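PDB 2UUY: tryptase inhibitor from Rhipicephalus appendiculatus, which probably inhibits serine endopeptidases such as tryptase through this compact, disulfide-rich Kunitz-type domain, a piece of a longer tick protein. Local coordinates for residues B[17-23]-B[33-39]; B[7-11]-B[22-26]. All coordinates share one frame; numbering follows the deposited sequence. Where two conformers were deposited one is given.

Interaction 1: B[17-23]-B[33-39]; sequences ARFTRYY and EGCYTGG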
ATOM      1  N   ALA B  17       4.283  -0.696   2.944  1.00  6.23           N
ATOM      2  CA  ALA B  17       4.017  -2.141   2.959  1.00  6.62           C
ATOM      3  C   ALA B  17       4.001  -2.625   4.397  1.00  6.79           C
ATOM      4  O   ALA B  17       4.581  -2.003   5.287  1.00  7.49           O
ATOM      5  CB  ALA B  17       5.096  -2.896   2.181  1.00  7.75           C
ATOM      6  N   ARG B  18       3.339  -3.763   4.626  1.00  6.49           N
ATOM      7  CA  ARG B  18       3.473  -4.502   5.886  1.00  7.08           C
ATOM      8  C   ARG B  18       4.016  -5.886   5.593  1.00  6.85           C
ATOM      9  O   ARG B  18       3.278  -6.865   5.553  1.00  7.74           O
ATOM     10  CB  ARG B  18       2.134  -4.543   6.638  1.00  7.48           C
ATOM     11  CG  ARG B  18       2.274  -5.058   8.072  1.00  9.84           C
ATOM     12  CD  ARG B  18       2.315  -6.526   8.278  1.00 15.46           C
ATOM     13  NE  ARG B  18       1.086  -7.184   7.815  1.00 16.16           N
ATOM     14  CZ  ARG B  18      -0.000  -7.428   8.565  1.00 16.83           C
ATOM     15  NH1 ARG B  18      -0.077  -7.075   9.844  1.00 21.00           N
ATOM     16  NH2 ARG B  18      -1.044  -8.034   8.036  1.00 15.62           N
ATOM     17  N   PHE B  19       5.313  -5.953   5.353  1.00  7.00           N
ATOM     18  CA  PHE B  19       6.011  -7.235   5.304  1.00  7.78           C
ATOM     19  C   PHE B  19       6.257  -7.742   6.720  1.00  7.84           C
ATOM     20  O   PHE B  19       6.376  -6.958   7.648  1.00  9.80           O
ATOM     21  CB  PHE B  19       7.345  -7.080   4.602  1.00  7.98           C
ATOM     22  CG  PHE B  19       7.254  -6.574   3.209  1.00  8.54           C
ATOM     23  CD1 PHE B  19       6.579  -7.301   2.248  1.00  9.23           C
ATOM     24  CD2 PHE B  19       7.923  -5.430   2.810  1.00  9.49           C
ATOM     25  CE1 PHE B  19       6.514  -6.850   0.946  1.00  9.74           C
ATOM     26  CE2 PHE B  19       7.855  -4.973   1.507  1.00 11.22           C
ATOM     27  CZ  PHE B  19       7.150  -5.699   0.576  1.00 10.53           C
ATOM     28  N   THR B  20       6.348  -9.063   6.857  1.00  7.74           N
ATOM     29  CA  THR B  20       6.726  -9.702   8.110  1.00  8.22           C
ATOM     30  C   THR B  20       8.165 -10.174   7.976  1.00  7.81           C
ATOM     31  O   THR B  20       8.467 -11.006   7.126  1.00  8.94           O
ATOM     32  CB  THR B  20       5.800 -10.893   8.424  1.00  9.65           C
ATOM     33  OG1 THR B  20       4.470 -10.403   8.567  1.00 11.63           O
ATOM     34  CG2 THR B  20       6.241 -11.604   9.699  1.00 11.59           C
ATOM     35  N   ARG B  21       9.052  -9.613   8.791  1.00  8.51           N
ATOM     36  CA  ARG B  21      10.476  -9.987   8.757  1.00  8.68           C
ATOM     37  C   ARG B  21      10.936 -10.347  10.146  1.00  9.19           C
ATOM     38  O   ARG B  21      10.441  -9.835  11.131  1.00 10.64           O
ATOM     39  CB  ARG B  21      11.331  -8.818   8.271  1.00  9.72           C
ATOM     40  CG  ARG B  21      10.889  -8.201   6.986  1.00 12.29           C
ATOM     41  CD  ARG B  21      10.966  -9.131   5.843  1.00 12.79           C
ATOM     42  NE  ARG B  21      12.339  -9.508   5.558  1.00 12.28           N
ATOM     43  CZ  ARG B  21      12.698 -10.302   4.576  1.00 12.94           C
ATOM     44  NH1 ARG B  21      11.781 -10.857   3.815  1.00 14.30           N
ATOM     45  NH2 ARG B  21      13.984 -10.563   4.374  1.00 14.69           N
ATOM     46  N   TYR B  22      11.936 -11.217  10.226  1.00  8.27           N
ATOM     47  CA  TYR B  22      12.512 -11.628  11.495  1.00  8.73           C
ATOM     48  C   TYR B  22      13.936 -11.119  11.561  1.00  8.80           C
ATOM     49  O   TYR B  22      14.720 -11.373  10.668  1.00  9.38           O
ATOM     50  CB  TYR B  22      12.460 -13.162  11.613  1.00  9.76           C
ATOM     51  CG  TYR B  22      11.050 -13.698  11.534  1.00 11.09           C
ATOM     52  CD1 TYR B  22      10.249 -13.736  12.651  1.00 13.34           C
ATOM     53  CD2 TYR B  22      10.511 -14.103  10.327  1.00 11.15           C
ATOM     54  CE1 TYR B  22       8.939 -14.192  12.579  1.00 15.10           C
ATOM     55  CE2 TYR B  22       9.236 -14.584  10.263  1.00 12.11           C
ATOM     56  CZ  TYR B  22       8.447 -14.591  11.393  1.00 14.42           C
ATOM     57  OH  TYR B  22       7.125 -15.036  11.271  1.00 18.45           O
ATOM     58  N   TYR B  23      14.242 -10.364  12.616  1.00  8.43           N
ATOM     59  CA  TYR B  23      15.565  -9.782  12.806  1.00  8.41           C
ATOM     60  C   TYR B  23      16.149 -10.261  14.122  1.00  9.40           C
ATOM     61  O   TYR B  23      15.470 -10.348  15.141  1.00  9.01           O
ATOM     62  CB  TYR B  23      15.471  -8.259  12.870  1.00  9.10           C
ATOM     63  CG  TYR B  23      15.270  -7.508  11.589  1.00  8.67           C
ATOM     64  CD1 TYR B  23      16.321  -6.849  11.008  1.00  9.86           C
ATOM     65  CD2 TYR B  23      14.007  -7.359  11.029  1.00  9.02           C
ATOM     66  CE1 TYR B  23      16.155  -6.076   9.891  1.00 10.97           C
ATOM     67  CE2 TYR B  23      13.824  -6.571   9.907  1.00  8.97           C
ATOM     68  CZ  TYR B  23      14.888  -5.948   9.342  1.00  9.40           C
ATOM     69  OH  TYR B  23      14.670  -5.140   8.243  1.00 10.96           O
ATOM     70  N   GLU B  33       6.979  -5.916  11.598  1.00  9.50           N
ATOM     71  CA  GLU B  33       5.912  -5.795  10.600  1.00  9.70           C
ATOM     72  C   GLU B  33       5.909  -4.374  10.064  1.00  8.31           C
ATOM     73  O   GLU B  33       5.725  -3.418  10.851  1.00  9.42           O
ATOM     74  CB  GLU B  33       4.573  -6.077  11.246  1.00 11.04           C
ATOM     75  CG  GLU B  33       4.354  -7.490  11.721  1.00 15.37           C
ATOM     76  CD  GLU B  33       3.035  -7.546  12.462  1.00 21.59           C
ATOM     77  OE1 GLU B  33       2.018  -7.734  11.796  1.00 22.83           O
ATOM     78  OE2 GLU B  33       2.990  -7.283  13.685  1.00 23.78           O
ATOM     79  N   GLY B  34       6.125  -4.209   8.764  1.00  7.87           N
ATOM     80  CA  GLY B  34       6.207  -2.876   8.190  1.00  8.38           C
ATOM     81  C   GLY B  34       7.064  -2.914   6.957  1.00  7.21           C
ATOM     82  O   GLY B  34       7.176  -3.938   6.283  1.00  8.03           O
ATOM     83  N   CYS B  35       7.643  -1.762   6.615  1.00  8.00           N
ATOM     84  CA  CYS B  35       8.428  -1.645   5.392  1.00  8.64           C
ATOM     85  C   CYS B  35       9.862  -2.016   5.667  1.00  9.06           C
ATOM     86  O   CYS B  35      10.756  -1.173   5.765  1.00 10.78           O
ATOM     87  CB  CYS B  35       8.357  -0.193   4.871  1.00  9.85           C
ATOM     88  SG  CYS B  35       9.278   0.028   3.342  1.00  9.42           S
ATOM     89  N   TYR B  36      10.066  -3.299   5.818  1.00  7.94           N
ATOM     90  CA  TYR B  36      11.368  -3.848   6.203  1.00  8.58           C
ATOM     91  C   TYR B  36      11.809  -4.769   5.107  1.00  9.94           C
ATOM     92  O   TYR B  36      11.056  -5.675   4.744  1.00 10.34           O
ATOM     93  CB  TYR B  36      11.253  -4.622   7.515  1.00  9.35           C
ATOM     94  CG  TYR B  36      10.896  -3.801   8.694  1.00  8.53           C
ATOM     95  CD1 TYR B  36      11.827  -2.961   9.303  1.00 10.15           C
ATOM     96  CD2 TYR B  36       9.618  -3.848   9.219  1.00  8.51           C
ATOM     97  CE1 TYR B  36      11.475  -2.208  10.393  1.00  9.78           C
ATOM     98  CE2 TYR B  36       9.282  -3.117  10.327  1.00  9.62           C
ATOM     99  CZ  TYR B  36      10.222  -2.311  10.925  1.00  9.73           C
ATOM    100  OH  TYR B  36       9.883  -1.592  12.042  1.00 11.42           O
ATOM    101  N   THR B  37      13.046  -4.556   4.638  1.00 11.20           N
ATOM    102  CA  THR B  37      13.681  -5.375   3.613  1.00 13.00           C
ATOM    103  C   THR B  37      14.810  -6.228   4.179  1.00 12.31           C
ATOM    104  O   THR B  37      15.263  -7.163   3.505  1.00 14.76           O
ATOM    105  CB  THR B  37      14.289  -4.500   2.467  1.00 14.85           C
ATOM    106  OG1 THR B  37      15.236  -3.587   3.013  1.00 19.37           O
ATOM    107  CG2 THR B  37      13.223  -3.719   1.738  1.00 16.22           C
ATOM    108  N   GLY B  38      15.273  -5.931   5.380  1.00 11.32           N
ATOM    109  CA  GLY B  38      16.339  -6.699   6.007  1.00 10.96           C
ATOM    110  C   GLY B  38      15.812  -7.898   6.757  1.00  9.87           C
ATOM    111  O   GLY B  38      14.665  -8.330   6.605  1.00  9.68           O
ATOM    112  N   GLY B  39      16.639  -8.441   7.617  1.00 10.75           N
ATOM    113  CA  GLY B  39      16.290  -9.641   8.332  1.00 11.00           C
ATOM    114  C   GLY B  39      16.001 -10.788   7.395  1.00  9.69           C
ATOM    115  O   GLY B  39      16.494 -10.841   6.273  1.00 11.20           O
TER

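Interaction 2: B[7-11]-B[22-26]; sequences WSEPV and YYCMG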
ATOM      1  N   TRP B   7      17.808  -0.376  22.856  1.00  9.05           N
ATOM      2  CA  TRP B   7      18.434  -1.175  21.803  1.00  9.69           C
ATOM      3  C   TRP B   7      18.144  -0.598  20.444  1.00  9.54           C
ATOM      4  O   TRP B   7      17.036  -0.083  20.228  1.00 11.90           O
ATOM      5  CB  TRP B   7      17.905  -2.602  21.873  1.00  9.95           C
ATOM      6  CG  TRP B   7      18.743  -3.627  21.154  1.00  9.26           C
ATOM      7  CD1 TRP B   7      18.569  -4.124  19.884  1.00  9.74           C
ATOM      8  CD2 TRP B   7      19.872  -4.321  21.701  1.00  8.58           C
ATOM      9  NE1 TRP B   7      19.526  -5.068  19.633  1.00  9.48           N
ATOM     10  CE2 TRP B   7      20.327  -5.206  20.734  1.00  7.57           C
ATOM     11  CE3 TRP B   7      20.551  -4.250  22.929  1.00  8.89           C
ATOM     12  CZ2 TRP B   7      21.436  -6.009  20.931  1.00  8.95           C
ATOM     13  CZ3 TRP B   7      21.631  -5.076  23.130  1.00  9.98           C
ATOM     14  CH2 TRP B   7      22.074  -5.934  22.133  1.00  9.20           C
ATOM     15  N   SER B   8      19.081  -0.696  19.524  1.00  8.89           N
ATOM     16  CA  SER B   8      18.922  -0.237  18.154  0.50 10.13           C
ATOM     17  C   SER B   8      18.133  -1.270  17.381  1.00 11.70           C
ATOM     18  O   SER B   8      18.623  -2.363  17.155  1.00 14.24           O
ATOM     19  CB  SER B   8      20.285  -0.087  17.483  0.50 10.36           C
ATOM     20  OG  SER B   8      20.134   0.415  16.167  0.50 10.92           O
ATOM     21  N   GLU B   9      16.931  -0.925  17.002  1.00 12.18           N
ATOM     22  CA  GLU B   9      16.065  -1.811  16.227  1.00 12.24           C
ATOM     23  C   GLU B   9      16.174  -1.454  14.754  1.00 11.96           C
ATOM     24  O   GLU B   9      16.784  -0.461  14.374  1.00 11.05           O
ATOM     25  CB  GLU B   9      14.643  -1.704  16.750  1.00 13.09           C
ATOM     26  CG  GLU B   9      14.573  -2.227  18.158  1.00 14.92           C
ATOM     27  CD  GLU B   9      13.170  -2.188  18.708  1.00 18.12           C
ATOM     28  OE1 GLU B   9      12.873  -1.279  19.509  1.00 22.61           O
ATOM     29  OE2 GLU B   9      12.353  -3.039  18.342  1.00 20.41           O
ATOM     30  N   PRO B  10      15.584  -2.272  13.888  1.00 11.47           N
ATOM     31  CA  PRO B  10      15.722  -1.989  12.513  1.00 13.29           C
ATOM     32  C   PRO B  10      15.151  -0.630  12.099  1.00 11.14           C
ATOM     33  O   PRO B  10      14.162  -0.175  12.664  1.00 10.53           O
ATOM     34  CB  PRO B  10      14.857  -3.087  11.815  1.00 14.90           C
ATOM     35  CG  PRO B  10      14.901  -4.181  12.794  1.00 13.41           C
ATOM     36  CD  PRO B  10      14.820  -3.512  14.093  1.00 12.26           C
ATOM     37  N   VAL B  11      15.778   0.032  11.155  1.00 11.62           N
ATOM     38  CA  VAL B  11      15.289   1.301  10.654  1.00 11.40           C
ATOM     39  C   VAL B  11      13.967   1.042   9.940  1.00 10.21           C
ATOM     40  O   VAL B  11      13.861   0.141   9.088  1.00 11.44           O
ATOM     41  CB  VAL B  11      16.300   1.976   9.715  1.00 12.39           C
ATOM     42  CG1 VAL B  11      15.675   3.172   8.990  1.00 12.29           C
ATOM     43  CG2 VAL B  11      17.528   2.442  10.492  1.00 14.30           C
ATOM     44  N   TYR B  22      11.936 -11.217  10.226  1.00  8.27           N
ATOM     45  CA  TYR B  22      12.512 -11.628  11.495  1.00  8.73           C
ATOM     46  C   TYR B  22      13.936 -11.119  11.561  1.00  8.80           C
ATOM     47  O   TYR B  22      14.720 -11.373  10.668  1.00  9.38           O
ATOM     48  CB  TYR B  22      12.460 -13.162  11.613  1.00  9.76           C
ATOM     49  CG  TYR B  22      11.050 -13.698  11.534  1.00 11.09           C
ATOM     50  CD1 TYR B  22      10.249 -13.736  12.651  1.00 13.34           C
ATOM     51  CD2 TYR B  22      10.511 -14.103  10.327  1.00 11.15           C
ATOM     52  CE1 TYR B  22       8.939 -14.192  12.579  1.00 15.10           C
ATOM     53  CE2 TYR B  22       9.236 -14.584  10.263  1.00 12.11           C
ATOM     54  CZ  TYR B  22       8.447 -14.591  11.393  1.00 14.42           C
ATOM     55  OH  TYR B  22       7.125 -15.036  11.271  1.00 18.45           O
ATOM     56  N   TYR B  23      14.242 -10.364  12.616  1.00  8.43           N
ATOM     57  CA  TYR B  23      15.565  -9.782  12.806  1.00  8.41           C
ATOM     58  C   TYR B  23      16.149 -10.261  14.122  1.00  9.40           C
ATOM     59  O   TYR B  23      15.470 -10.348  15.141  1.00  9.01           O
ATOM     60  CB  TYR B  23      15.471  -8.259  12.870  1.00  9.10           C
ATOM     61  CG  TYR B  23      15.270  -7.508  11.589  1.00  8.67           C
ATOM     62  CD1 TYR B  23      16.321  -6.849  11.008  1.00  9.86           C
ATOM     63  CD2 TYR B  23      14.007  -7.359  11.029  1.00  9.02           C
ATOM     64  CE1 TYR B  23      16.155  -6.076   9.891  1.00 10.97           C
ATOM     65  CE2 TYR B  23      13.824  -6.571   9.907  1.00  8.97           C
ATOM     66  CZ  TYR B  23      14.888  -5.948   9.342  1.00  9.40           C
ATOM     67  OH  TYR B  23      14.670  -5.140   8.243  1.00 10.96           O
ATOM     68  N   CYS B  24      17.436 -10.522  14.094  1.00  9.16           N
ATOM     69  CA  CYS B  24      18.160 -10.860  15.298  1.00  9.27           C
ATOM     70  C   CYS B  24      18.427  -9.634  16.140  1.00  9.54           C
ATOM     71  O   CYS B  24      19.128  -8.702  15.683  1.00 11.28           O
ATOM     72  CB  CYS B  24      19.492 -11.486  14.895  1.00  9.46           C
ATOM     73  SG  CYS B  24      20.513 -11.945  16.309  1.00 10.73           S
ATOM     74  N   MET B  25      17.849  -9.618  17.335  1.00 10.28           N
ATOM     75  CA  MET B  25      17.991  -8.516  18.279  0.50 11.56           C
ATOM     76  C   MET B  25      18.734  -9.047  19.495  1.00 11.80           C
ATOM     77  O   MET B  25      18.133  -9.534  20.435  1.00 14.10           O
ATOM     78  CB  MET B  25      16.616  -7.972  18.693  0.50 12.56           C
ATOM     79  CG  MET B  25      15.682  -7.580  17.552  0.50 15.06           C
ATOM     80  SD  MET B  25      16.363  -6.473  16.298  0.50 20.56           S
ATOM     81  CE  MET B  25      17.378  -5.340  17.209  0.50 19.94           C
ATOM     82  N   GLY B  26      20.051  -8.995  19.457  1.00 11.79           N
ATOM     83  CA  GLY B  26      20.872  -9.505  20.554  1.00 11.92           C
ATOM     84  C   GLY B  26      20.898 -11.024  20.535  1.00 11.76           C
ATOM     85  O   GLY B  26      21.503 -11.623  19.649  1.00 13.26           O
TER
HETATM   86  O   HOH W   1      20.837  -6.626  17.539  1.00 18.88           O

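Interaction 1: B[17-23]-B[33-39]
Gly-39 places its CA over the face of the Tyr-23 ring, a CH-pi contact 3.8 Å from the ring centroid and 9° off the normal, in the Kunitz-type hairpin where strand 19-25 runs antiparallel to strand 28-34. The chain leaving the second strand turns at Cys-35, the centre of an inverse gamma turn, whose SG is bonded to that of Cys-15, and passes back along strand 19-25. Arg-21 grips that returning chain. Bent twice, it slides past Tyr-36, CG against Tyr-36 CB and the carbonyl O, and presents the edge of its guanidinium: NE gives Gly-38 O a bond of 2.8 Å close to the guanidinium plane, while NH2 adds only weak bonds to the carbonyls of Gly-38 and Gly-39. Tyr-23 turns its edge toward the face of Tyr-36, planes 72° apart. Between these segments the strands are bonded through Phe-19 and Gly-34, which exchange two backbone hydrogen bonds; farther along, Arg-21 pairs with Tyr-32. Near the same end Arg-18 runs alongside Glu-33, guanidinium and carboxylate planes 17° apart, although its NH2 also binds the backbone of the other protein chain. Arg-18 NH1 meets Glu-33 OE1 in a 2.9 Å salt bridge.

Interaction 2: B[7-11]-B[22-26]
Pro-10 sits squarely over one face of the Tyr-23 ring, a CH-pi contact that joins loop 7-11 to the end of strand 19-25. Pro-10 CG lies 3.5 Å from the ring centroid and 9° off its normal, so the methylene is centred on the ring, while Pro-10 CB reaches over the phenol end, 3.8 Å from Tyr-23 CZ. Side chains of Tyr-36 and Tyr-32 also touch Pro-10, which is thus held among three tyrosines.

Apolar packing continues through Met-25. In the conformer given, one of two deposited, its side chain bends at both chi2 and chi3, carrying the thioether from the strand toward the loop; Met-25 SD and Pro-10 CD meet tip to tip at 4.0 Å. The terminal methyl is modelled at the edge of the Trp-7 indole, a doubtful placement because the approach is too short to be reliable. Farther along the indole, Trp-7 CZ2 packs 3.6 Å from Gly-26 CA.

Polar contact between the segments is made through water. A single molecule accepts the indole N-H, with Trp-7 NE1 2.9 Å from its oxygen and the water in the ring plane. The same water accepts from Gly-26 N at 3.1 Å and donates to Cys-24 O at 3.3 Å, so it ties the indole to two backbone groups where the strand ends. Glu-9 turns to another partner, its OE2 hydrogen-bonded to Tyr-32 OH on the neighbouring strand.

The two segments run nearly antiparallel, 162° apart end to end, yet Glu-9 and Met-25 have their CA atoms 7.3 Å apart, too far for strand pairing. Such side-chain packing of an irregular N-terminal segment across a twisted two-stranded hairpin is characteristic of the Kunitz-type fold.

Overall arrangement
Interactions 1 and 2 lie 11 Å apart between centres and share Tyr-22 and Tyr-23 of strand 19-25. Tyr-23 is common to both contacts as a sandwiched ring, with Gly-39 over one face in interaction 1 and Pro-10 over the other in interaction 2. Tyr-36 links the two directly, its CE1 lying 3.8 Å from Pro-10 CB and 3.6 Å from Val-11 O. Both contacts reach the 19-25/28-34 hairpin, but only interaction 1 meets the other protein chain of the assembly, through residues that include 17-20 and Glu-33. This is consistent with recognition at the end of the hairpin that carries residues 17-20, with the loop packing toward the other.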